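Local coordinates for peptidoglycan-recognition protein SA (PDB 1SXR), which recognises peptidoglycan of Gram-positive bacteria and, as an innate immune receptor, activates the Toll pathway in Drosophila, at residues F115-K129 with Q157-W170. Sequence-based numbering, arbitrary orientation. Where two conformers were deposited one is given.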
ATOM      1  N   PHE A 115      -2.712 -12.980  -3.021  1.00 13.03           N
ATOM      2  CA  PHE A 115      -2.469 -13.675  -1.749  1.00 13.68           C
ATOM      3  C   PHE A 115      -3.772 -14.216  -1.132  1.00 14.99           C
ATOM      4  O   PHE A 115      -3.941 -14.299   0.095  1.00 15.39           O
ATOM      5  CB  PHE A 115      -1.636 -12.780  -0.819  1.00 14.24           C
ATOM      6  CG  PHE A 115      -0.343 -12.361  -1.458  1.00 12.34           C
ATOM      7  CD1 PHE A 115       0.669 -13.297  -1.634  1.00 12.36           C
ATOM      8  CD2 PHE A 115      -0.143 -11.074  -1.955  1.00 13.32           C
ATOM      9  CE1 PHE A 115       1.828 -12.970  -2.269  1.00 12.69           C
ATOM     10  CE2 PHE A 115       1.020 -10.746  -2.578  1.00 12.40           C
ATOM     11  CZ  PHE A 115       2.021 -11.685  -2.738  1.00 13.78           C
ATOM     12  N   VAL A 116      -4.700 -14.605  -1.997  1.00 15.31           N
ATOM     13  CA  VAL A 116      -5.875 -15.312  -1.509  1.00 16.27           C
ATOM     14  C   VAL A 116      -5.473 -16.638  -0.857  1.00 17.11           C
ATOM     15  O   VAL A 116      -5.993 -16.968   0.214  1.00 18.34           O
ATOM     16  CB  VAL A 116      -6.916 -15.569  -2.613  1.00 15.78           C
ATOM     17  CG1 VAL A 116      -8.096 -16.391  -2.048  0.80 14.55           C
ATOM     18  CG2 VAL A 116      -7.392 -14.255  -3.212  0.80 17.46           C
ATOM     19  N   ASP A 117      -4.533 -17.358  -1.475  1.00 18.33           N
ATOM     20  CA  ASP A 117      -4.230 -18.771  -1.130  1.00 19.79           C
ATOM     21  C   ASP A 117      -2.801 -19.010  -0.625  1.00 20.73           C
ATOM     22  O   ASP A 117      -2.428 -20.158  -0.319  1.00 20.88           O
ATOM     23  CB  ASP A 117      -4.441 -19.696  -2.349  1.00 20.74           C
ATOM     24  CG  ASP A 117      -5.898 -19.818  -2.782  1.00 24.24           C
ATOM     25  OD1 ASP A 117      -6.791 -19.895  -1.914  1.00 26.47           O
ATOM     26  OD2 ASP A 117      -6.249 -19.880  -3.995  1.00 29.15           O
ATOM     27  N   LYS A 118      -1.990 -17.956  -0.547  1.00 19.16           N
ATOM     28  CA  LYS A 118      -0.624 -18.072  -0.064  1.00 19.55           C
ATOM     29  C   LYS A 118      -0.217 -16.745   0.540  1.00 18.37           C
ATOM     30  O   LYS A 118      -0.907 -15.746   0.347  1.00 18.07           O
ATOM     31  CB  LYS A 118       0.322 -18.390  -1.227  1.00 19.38           C
ATOM     32  CG  LYS A 118       0.413 -17.258  -2.268  1.00 21.15           C
ATOM     33  CD  LYS A 118       1.337 -17.579  -3.437  1.00 21.28           C
ATOM     34  CE  LYS A 118       1.565 -16.315  -4.290  1.00 24.77           C
ATOM     35  NZ  LYS A 118       2.181 -16.610  -5.612  1.00 28.72           N
ATOM     36  N   LEU A 119       0.913 -16.739   1.236  1.00 17.90           N
ATOM     37  CA  LEU A 119       1.435 -15.514   1.831  1.00 17.46           C
ATOM     38  C   LEU A 119       2.508 -14.906   0.949  1.00 17.19           C
ATOM     39  O   LEU A 119       3.147 -15.610   0.154  1.00 17.26           O
ATOM     40  CB  LEU A 119       2.052 -15.812   3.200  1.00 18.01           C
ATOM     41  CG  LEU A 119       1.138 -16.106   4.377  1.00 19.26           C
ATOM     42  CD1 LEU A 119       2.001 -16.393   5.590  1.00 21.87           C
ATOM     43  CD2 LEU A 119       0.217 -14.921   4.641  1.00 21.33           C
ATOM     44  N   PRO A 120       2.734 -13.597   1.088  1.00 16.39           N
ATOM     45  CA  PRO A 120       3.933 -12.989   0.519  1.00 16.32           C
ATOM     46  C   PRO A 120       5.180 -13.649   1.107  1.00 16.70           C
ATOM     47  O   PRO A 120       5.099 -14.297   2.162  1.00 17.76           O
ATOM     48  CB  PRO A 120       3.840 -11.526   0.975  1.00 16.50           C
ATOM     49  CG  PRO A 120       2.356 -11.305   1.162  1.00 15.08           C
ATOM     50  CD  PRO A 120       1.880 -12.618   1.786  1.00 16.58           C
ATOM     51  N   SER A 121       6.312 -13.446   0.451  1.00 17.54           N
ATOM     52  CA  SER A 121       7.597 -13.985   0.936  1.00 18.11           C
ATOM     53  C   SER A 121       7.945 -13.463   2.325  1.00 18.33           C
ATOM     54  O   SER A 121       7.454 -12.417   2.756  1.00 17.58           O
ATOM     55  CB  SER A 121       8.710 -13.586  -0.011  1.00 18.58           C
ATOM     56  OG  SER A 121       8.991 -12.192   0.107  1.00 17.95           O
ATOM     57  N   ASP A 122       8.818 -14.167   3.034  1.00 18.18           N
ATOM     58  CA  ASP A 122       9.249 -13.665   4.324  1.00 18.02           C
ATOM     59  C   ASP A 122       9.862 -12.280   4.181  1.00 17.48           C
ATOM     60  O   ASP A 122       9.648 -11.404   5.036  1.00 17.13           O
ATOM     61  CB  ASP A 122      10.288 -14.609   4.936  1.00 18.84           C
ATOM     62  CG  ASP A 122       9.673 -15.862   5.528  0.50 19.61           C
ATOM     63  OD1 ASP A 122       8.429 -15.984   5.579  0.50 21.02           O
ATOM     64  OD2 ASP A 122      10.381 -16.781   5.969  0.50 20.62           O
ATOM     65  N   ALA A 123      10.618 -12.082   3.099  1.00 17.60           N
ATOM     66  CA  ALA A 123      11.278 -10.798   2.863  1.00 16.54           C
ATOM     67  C   ALA A 123      10.234  -9.691   2.703  1.00 16.48           C
ATOM     68  O   ALA A 123      10.392  -8.607   3.247  1.00 16.81           O
ATOM     69  CB  ALA A 123      12.159 -10.881   1.652  1.00 17.42           C
ATOM     70  N   ALA A 124       9.154  -9.992   1.989  1.00 15.39           N
ATOM     71  CA  ALA A 124       8.099  -8.975   1.793  1.00 15.51           C
ATOM     72  C   ALA A 124       7.401  -8.627   3.097  1.00 15.89           C
ATOM     73  O   ALA A 124       7.184  -7.455   3.406  1.00 15.22           O
ATOM     74  CB  ALA A 124       7.090  -9.420   0.712  1.00 14.91           C
ATOM     75  N   LEU A 125       7.061  -9.644   3.883  1.00 15.49           N
ATOM     76  CA  LEU A 125       6.406  -9.412   5.165  1.00 16.03           C
ATOM     77  C   LEU A 125       7.303  -8.603   6.104  1.00 15.94           C
ATOM     78  O   LEU A 125       6.836  -7.683   6.751  1.00 16.07           O
ATOM     79  CB  LEU A 125       5.984 -10.741   5.810  1.00 16.85           C
ATOM     80  CG  LEU A 125       4.943 -11.534   5.024  1.00 15.85           C
ATOM     81  CD1 LEU A 125       4.725 -12.937   5.599  1.00 20.08           C
ATOM     82  CD2 LEU A 125       3.610 -10.774   5.006  1.00 19.04           C
ATOM     83  N   GLN A 126       8.590  -8.930   6.161  1.00 16.89           N
ATOM     84  CA  GLN A 126       9.489  -8.193   7.042  1.00 17.37           C
ATOM     85  C   GLN A 126       9.661  -6.753   6.551  1.00 17.12           C
ATOM     86  O   GLN A 126       9.757  -5.814   7.357  1.00 16.96           O
ATOM     87  CB  GLN A 126      10.843  -8.902   7.160  1.00 18.21           C
ATOM     88  CG  GLN A 126      11.766  -8.262   8.180  1.00 21.44           C
ATOM     89  CD  GLN A 126      11.210  -8.342   9.595  1.00 23.69           C
ATOM     90  OE1 GLN A 126      10.846  -9.421  10.066  1.00 25.84           O
ATOM     91  NE2 GLN A 126      11.163  -7.202  10.281  1.00 25.45           N
ATOM     92  N   ALA A 127       9.677  -6.573   5.235  1.00 16.49           N
ATOM     93  CA  ALA A 127       9.784  -5.222   4.667  1.00 15.84           C
ATOM     94  C   ALA A 127       8.597  -4.340   5.064  1.00 15.70           C
ATOM     95  O   ALA A 127       8.763  -3.158   5.347  1.00 15.09           O
ATOM     96  CB  ALA A 127       9.949  -5.270   3.127  1.00 15.69           C
ATOM     97  N   ALA A 128       7.400  -4.911   5.068  1.00 15.20           N
ATOM     98  CA  ALA A 128       6.213  -4.160   5.500  1.00 15.56           C
ATOM     99  C   ALA A 128       6.326  -3.771   6.956  1.00 15.78           C
ATOM    100  O   ALA A 128       6.040  -2.617   7.317  1.00 14.93           O
ATOM    101  CB  ALA A 128       4.950  -4.992   5.278  1.00 15.29           C
ATOM    102  N   LYS A 129       6.726  -4.727   7.806  1.00 15.60           N
ATOM    103  CA  LYS A 129       6.927  -4.418   9.241  1.00 16.23           C
ATOM    104  C   LYS A 129       7.956  -3.323   9.413  1.00 15.79           C
ATOM    105  O   LYS A 129       7.758  -2.410  10.214  1.00 15.48           O
ATOM    106  CB  LYS A 129       7.323  -5.677  10.020  1.00 16.42           C
ATOM    107  CG  LYS A 129       6.227  -6.737   9.986  1.00 19.67           C
ATOM    108  CD  LYS A 129       6.597  -7.951  10.811  1.00 22.93           C
ATOM    109  CE  LYS A 129       5.478  -8.986  10.793  1.00 27.15           C
ATOM    110  NZ  LYS A 129       5.995 -10.364  11.084  1.00 29.34           N
ATOM    111  N   GLN A 157     -11.961  -8.281  -1.906  1.00 15.82           N
ATOM    112  CA  GLN A 157     -11.330  -9.429  -1.289  1.00 15.80           C
ATOM    113  C   GLN A 157      -9.917  -9.094  -0.842  1.00 14.22           C
ATOM    114  O   GLN A 157      -9.309  -9.823  -0.078  1.00 14.34           O
ATOM    115  CB  GLN A 157     -11.253 -10.613  -2.257  1.00 16.81           C
ATOM    116  CG  GLN A 157     -12.590 -11.105  -2.797  1.00 21.99           C
ATOM    117  CD  GLN A 157     -12.532 -12.563  -3.253  1.00 26.72           C
ATOM    118  OE1 GLN A 157     -11.507 -13.240  -3.089  1.00 30.67           O
ATOM    119  NE2 GLN A 157     -13.629 -13.049  -3.804  1.00 29.41           N
ATOM    120  N   SER A 158      -9.389  -7.980  -1.348  1.00 13.73           N
ATOM    121  CA  SER A 158      -8.024  -7.562  -1.019  1.00 13.19           C
ATOM    122  C   SER A 158      -7.883  -7.387   0.499  1.00 13.19           C
ATOM    123  O   SER A 158      -8.770  -6.795   1.126  1.00 14.08           O
ATOM    124  CB  SER A 158      -7.761  -6.237  -1.755  1.00 13.36           C
ATOM    125  OG  SER A 158      -6.467  -5.767  -1.523  1.00 11.39           O
ATOM    126  N   PRO A 159      -6.786  -7.829   1.124  1.00 13.13           N
ATOM    127  CA  PRO A 159      -5.553  -8.326   0.498  1.00 13.35           C
ATOM    128  C   PRO A 159      -5.459  -9.827   0.264  1.00 13.64           C
ATOM    129  O   PRO A 159      -4.341 -10.345   0.112  1.00 13.47           O
ATOM    130  CB  PRO A 159      -4.502  -8.000   1.557  1.00 13.04           C
ATOM    131  CG  PRO A 159      -5.244  -8.217   2.884  1.00 12.98           C
ATOM    132  CD  PRO A 159      -6.656  -7.740   2.603  1.00 12.81           C
ATOM    133  N   GLY A 160      -6.605 -10.504   0.228  1.00 14.25           N
ATOM    134  CA  GLY A 160      -6.631 -11.962   0.040  1.00 14.96           C
ATOM    135  C   GLY A 160      -6.760 -12.615   1.405  1.00 15.92           C
ATOM    136  O   GLY A 160      -6.084 -12.219   2.329  1.00 15.69           O
ATOM    137  N   LEU A 161      -7.606 -13.648   1.519  1.00 16.76           N
ATOM    138  CA  LEU A 161      -7.877 -14.277   2.824  1.00 18.61           C
ATOM    139  C   LEU A 161      -6.636 -14.742   3.577  1.00 18.01           C
ATOM    140  O   LEU A 161      -6.525 -14.535   4.777  1.00 18.20           O
ATOM    141  CB  LEU A 161      -8.817 -15.468   2.655  1.00 19.45           C
ATOM    142  CG  LEU A 161      -9.268 -16.109   3.971  1.00 20.41           C
ATOM    143  CD1 LEU A 161      -9.879 -15.054   4.885  1.00 22.77           C
ATOM    144  CD2 LEU A 161     -10.266 -17.242   3.695  1.00 21.73           C
ATOM    145  N   THR A 162      -5.704 -15.381   2.883  1.00 17.20           N
ATOM    146  CA  THR A 162      -4.510 -15.898   3.555  1.00 17.67           C
ATOM    147  C   THR A 162      -3.667 -14.771   4.154  1.00 17.37           C
ATOM    148  O   THR A 162      -3.151 -14.855   5.275  1.00 17.83           O
ATOM    149  CB  THR A 162      -3.690 -16.761   2.608  1.00 17.95           C
ATOM    150  OG1 THR A 162      -4.446 -17.945   2.293  1.00 20.02           O
ATOM    151  CG2 THR A 162      -2.445 -17.291   3.313  1.00 18.47           C
ATOM    152  N   LEU A 163      -3.544 -13.690   3.403  1.00 16.23           N
ATOM    153  CA  LEU A 163      -2.787 -12.561   3.903  1.00 15.50           C
ATOM    154  C   LEU A 163      -3.546 -11.801   5.016  1.00 15.61           C
ATOM    155  O   LEU A 163      -2.945 -11.339   5.987  1.00 15.18           O
ATOM    156  CB  LEU A 163      -2.394 -11.653   2.737  1.00 15.51           C
ATOM    157  CG  LEU A 163      -1.638 -10.357   3.064  1.00 14.93           C
ATOM    158  CD1 LEU A 163      -0.444 -10.572   3.998  1.00 17.41           C
ATOM    159  CD2 LEU A 163      -1.186  -9.695   1.761  1.00 14.59           C
ATOM    160  N   TYR A 164      -4.863 -11.698   4.878  1.00 15.78           N
ATOM    161  CA  TYR A 164      -5.705 -11.076   5.894  1.00 16.68           C
ATOM    162  C   TYR A 164      -5.539 -11.821   7.207  1.00 17.53           C
ATOM    163  O   TYR A 164      -5.391 -11.190   8.259  1.00 17.51           O
ATOM    164  CB  TYR A 164      -7.156 -11.081   5.467  1.00 16.97           C
ATOM    165  CG  TYR A 164      -8.102 -10.473   6.477  1.00 17.62           C
ATOM    166  CD1 TYR A 164      -7.741  -9.368   7.236  1.00 19.82           C
ATOM    167  CD2 TYR A 164      -9.376 -10.986   6.643  1.00 20.20           C
ATOM    168  CE1 TYR A 164      -8.632  -8.807   8.161  1.00 20.52           C
ATOM    169  CE2 TYR A 164     -10.269 -10.430   7.557  1.00 21.54           C
ATOM    170  CZ  TYR A 164      -9.884  -9.342   8.305  1.00 20.40           C
ATOM    171  OH  TYR A 164     -10.771  -8.803   9.206  1.00 20.46           O
ATOM    172  N   ASN A 165      -5.544 -13.157   7.142  1.00 17.96           N
ATOM    173  CA  ASN A 165      -5.353 -13.943   8.359  1.00 19.67           C
ATOM    174  C   ASN A 165      -4.020 -13.660   9.032  1.00 20.04           C
ATOM    175  O   ASN A 165      -3.941 -13.656  10.263  1.00 21.59           O
ATOM    176  CB  ASN A 165      -5.530 -15.440   8.096  1.00 19.86           C
ATOM    177  CG  ASN A 165      -6.969 -15.811   7.836  1.00 21.86           C
ATOM    178  OD1 ASN A 165      -7.888 -15.093   8.237  1.00 24.93           O
ATOM    179  ND2 ASN A 165      -7.184 -16.937   7.142  1.00 25.36           N
ATOM    180  N   GLU A 166      -2.977 -13.431   8.238  1.00 20.01           N
ATOM    181  CA  GLU A 166      -1.673 -13.058   8.768  1.00 21.06           C
ATOM    182  C   GLU A 166      -1.690 -11.686   9.453  1.00 21.26           C
ATOM    183  O   GLU A 166      -1.255 -11.567  10.597  1.00 21.88           O
ATOM    184  CB  GLU A 166      -0.588 -13.146   7.675  1.00 21.29           C
ATOM    185  CG  GLU A 166       0.781 -12.576   8.030  1.00 22.92           C
ATOM    186  CD  GLU A 166       1.527 -13.361   9.110  1.00 28.34           C
ATOM    187  OE1 GLU A 166       1.283 -14.578   9.276  1.00 30.55           O
ATOM    188  OE2 GLU A 166       2.376 -12.758   9.797  1.00 29.70           O
ATOM    189  N   ILE A 167      -2.171 -10.641   8.777  1.00 20.37           N
ATOM    190  CA  ILE A 167      -2.099  -9.307   9.385  1.00 21.44           C
ATOM    191  C   ILE A 167      -2.961  -9.175  10.648  1.00 21.62           C
ATOM    192  O   ILE A 167      -2.700  -8.333  11.506  1.00 20.67           O
ATOM    193  CB  ILE A 167      -2.406  -8.192   8.363  1.00 21.61           C
ATOM    194  CG1 ILE A 167      -3.866  -8.218   7.956  1.00 22.09           C
ATOM    195  CG2 ILE A 167      -1.508  -8.312   7.126  1.00 22.80           C
ATOM    196  CD1 ILE A 167      -4.283  -7.002   7.159  1.00 25.94           C
ATOM    197  N   GLN A 168      -3.979 -10.015  10.783  1.00 22.16           N
ATOM    198  CA  GLN A 168      -4.777 -10.000  12.017  1.00 23.39           C
ATOM    199  C   GLN A 168      -3.937 -10.311  13.254  1.00 23.79           C
ATOM    200  O   GLN A 168      -4.313  -9.961  14.372  1.00 24.51           O
ATOM    201  CB  GLN A 168      -5.910 -11.003  11.936  1.00 23.11           C
ATOM    202  CG  GLN A 168      -7.034 -10.610  11.039  1.00 24.23           C
ATOM    203  CD  GLN A 168      -8.058 -11.712  10.933  1.00 27.64           C
ATOM    204  OE1 GLN A 168      -8.462 -12.277  11.944  1.00 29.00           O
ATOM    205  NE2 GLN A 168      -8.477 -12.031   9.717  1.00 28.39           N
ATOM    206  N   GLU A 169      -2.802 -10.961  13.053  1.00 24.11           N
ATOM    207  CA  GLU A 169      -1.934 -11.300  14.176  1.00 25.19           C
ATOM    208  C   GLU A 169      -0.870 -10.238  14.437  1.00 25.06           C
ATOM    209  O   GLU A 169      -0.049 -10.381  15.353  1.00 25.51           O
ATOM    210  CB  GLU A 169      -1.281 -12.658  13.943  1.00 25.31           C
ATOM    211  CG  GLU A 169      -2.283 -13.749  13.589  1.00 27.65           C
ATOM    212  CD  GLU A 169      -3.252 -14.033  14.721  0.50 29.62           C
ATOM    213  OE1 GLU A 169      -2.842 -13.899  15.895  0.50 30.21           O
ATOM    214  OE2 GLU A 169      -4.422 -14.378  14.440  0.50 30.97           O
ATOM    215  N   TRP A 170      -0.861  -9.166  13.651  1.00 24.00           N
ATOM    216  CA  TRP A 170       0.164  -8.154  13.840  1.00 23.69           C
ATOM    217  C   TRP A 170      -0.272  -7.164  14.892  1.00 23.16           C
ATOM    218  O   TRP A 170      -1.464  -6.922  15.066  1.00 23.06           O
ATOM    219  CB  TRP A 170       0.411  -7.385  12.545  1.00 23.74           C
ATOM    220  CG  TRP A 170       1.094  -8.152  11.486  1.00 23.79           C
ATOM    221  CD1 TRP A 170       1.294  -9.507  11.431  1.00 24.35           C
ATOM    222  CD2 TRP A 170       1.637  -7.617  10.276  1.00 23.74           C
ATOM    223  NE1 TRP A 170       1.941  -9.837  10.265  1.00 25.04           N
ATOM    224  CE2 TRP A 170       2.161  -8.697   9.535  1.00 24.44           C
ATOM    225  CE3 TRP A 170       1.737  -6.325   9.740  1.00 25.02           C
ATOM    226  CZ2 TRP A 170       2.784  -8.525   8.296  1.00 24.57           C
ATOM    227  CZ3 TRP A 170       2.343  -6.159   8.500  1.00 24.46           C
ATOM    228  CH2 TRP A 170       2.863  -7.253   7.796  1.00 24.71           C
TER
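Lys129 sets CE over one face of the Trp170 indole, a CH-pi contact with CE 3.9 Å from the centroid of the five-membered ring and 26° off its normal. In this amidase-type PGRP fold the contact joins helix 122-137, by its first turns and the loop before it, to helix 161-167; both lie beside the central mixed sheet, since Ala128 and Leu163 both touch Phe111 of strand 106-111 and Ile167 touches Ala149 of strand 145-149. The indole is fixed from several directions: CA of Ile167 lies over the face opposite Lys129, while Leu125 CD2 and Ala128 CB meet the edge of the six-membered ring. Its rotation is set by a hydrogen bond from Trp170 NE1 to Glu166 OE2 (3.0 Å), the acceptor only 3° out of the ring plane. Lys129 NZ, 4.5 Å from Glu166 OE2, is too distant for a salt bridge but might favour the carboxylate's negative charge. Deeper, Leu163 CD1 packs 3.8 Å from Pro120 CD, and Pro120 CG in turn covers the Phe115 ring. Leu119 CD2 rests 3.6 Å from Glu166 CB. At the helix start, where Gly160 is the N-cap, Thr162 has OG1 beside its own N (chi1 -67°). Both donors therefore hydrogen-bond to Val116 O from the same face of its carbonyl plane, above that plane, Thr162 N at 3.1 Å and Thr162 OG1 at 2.8 Å.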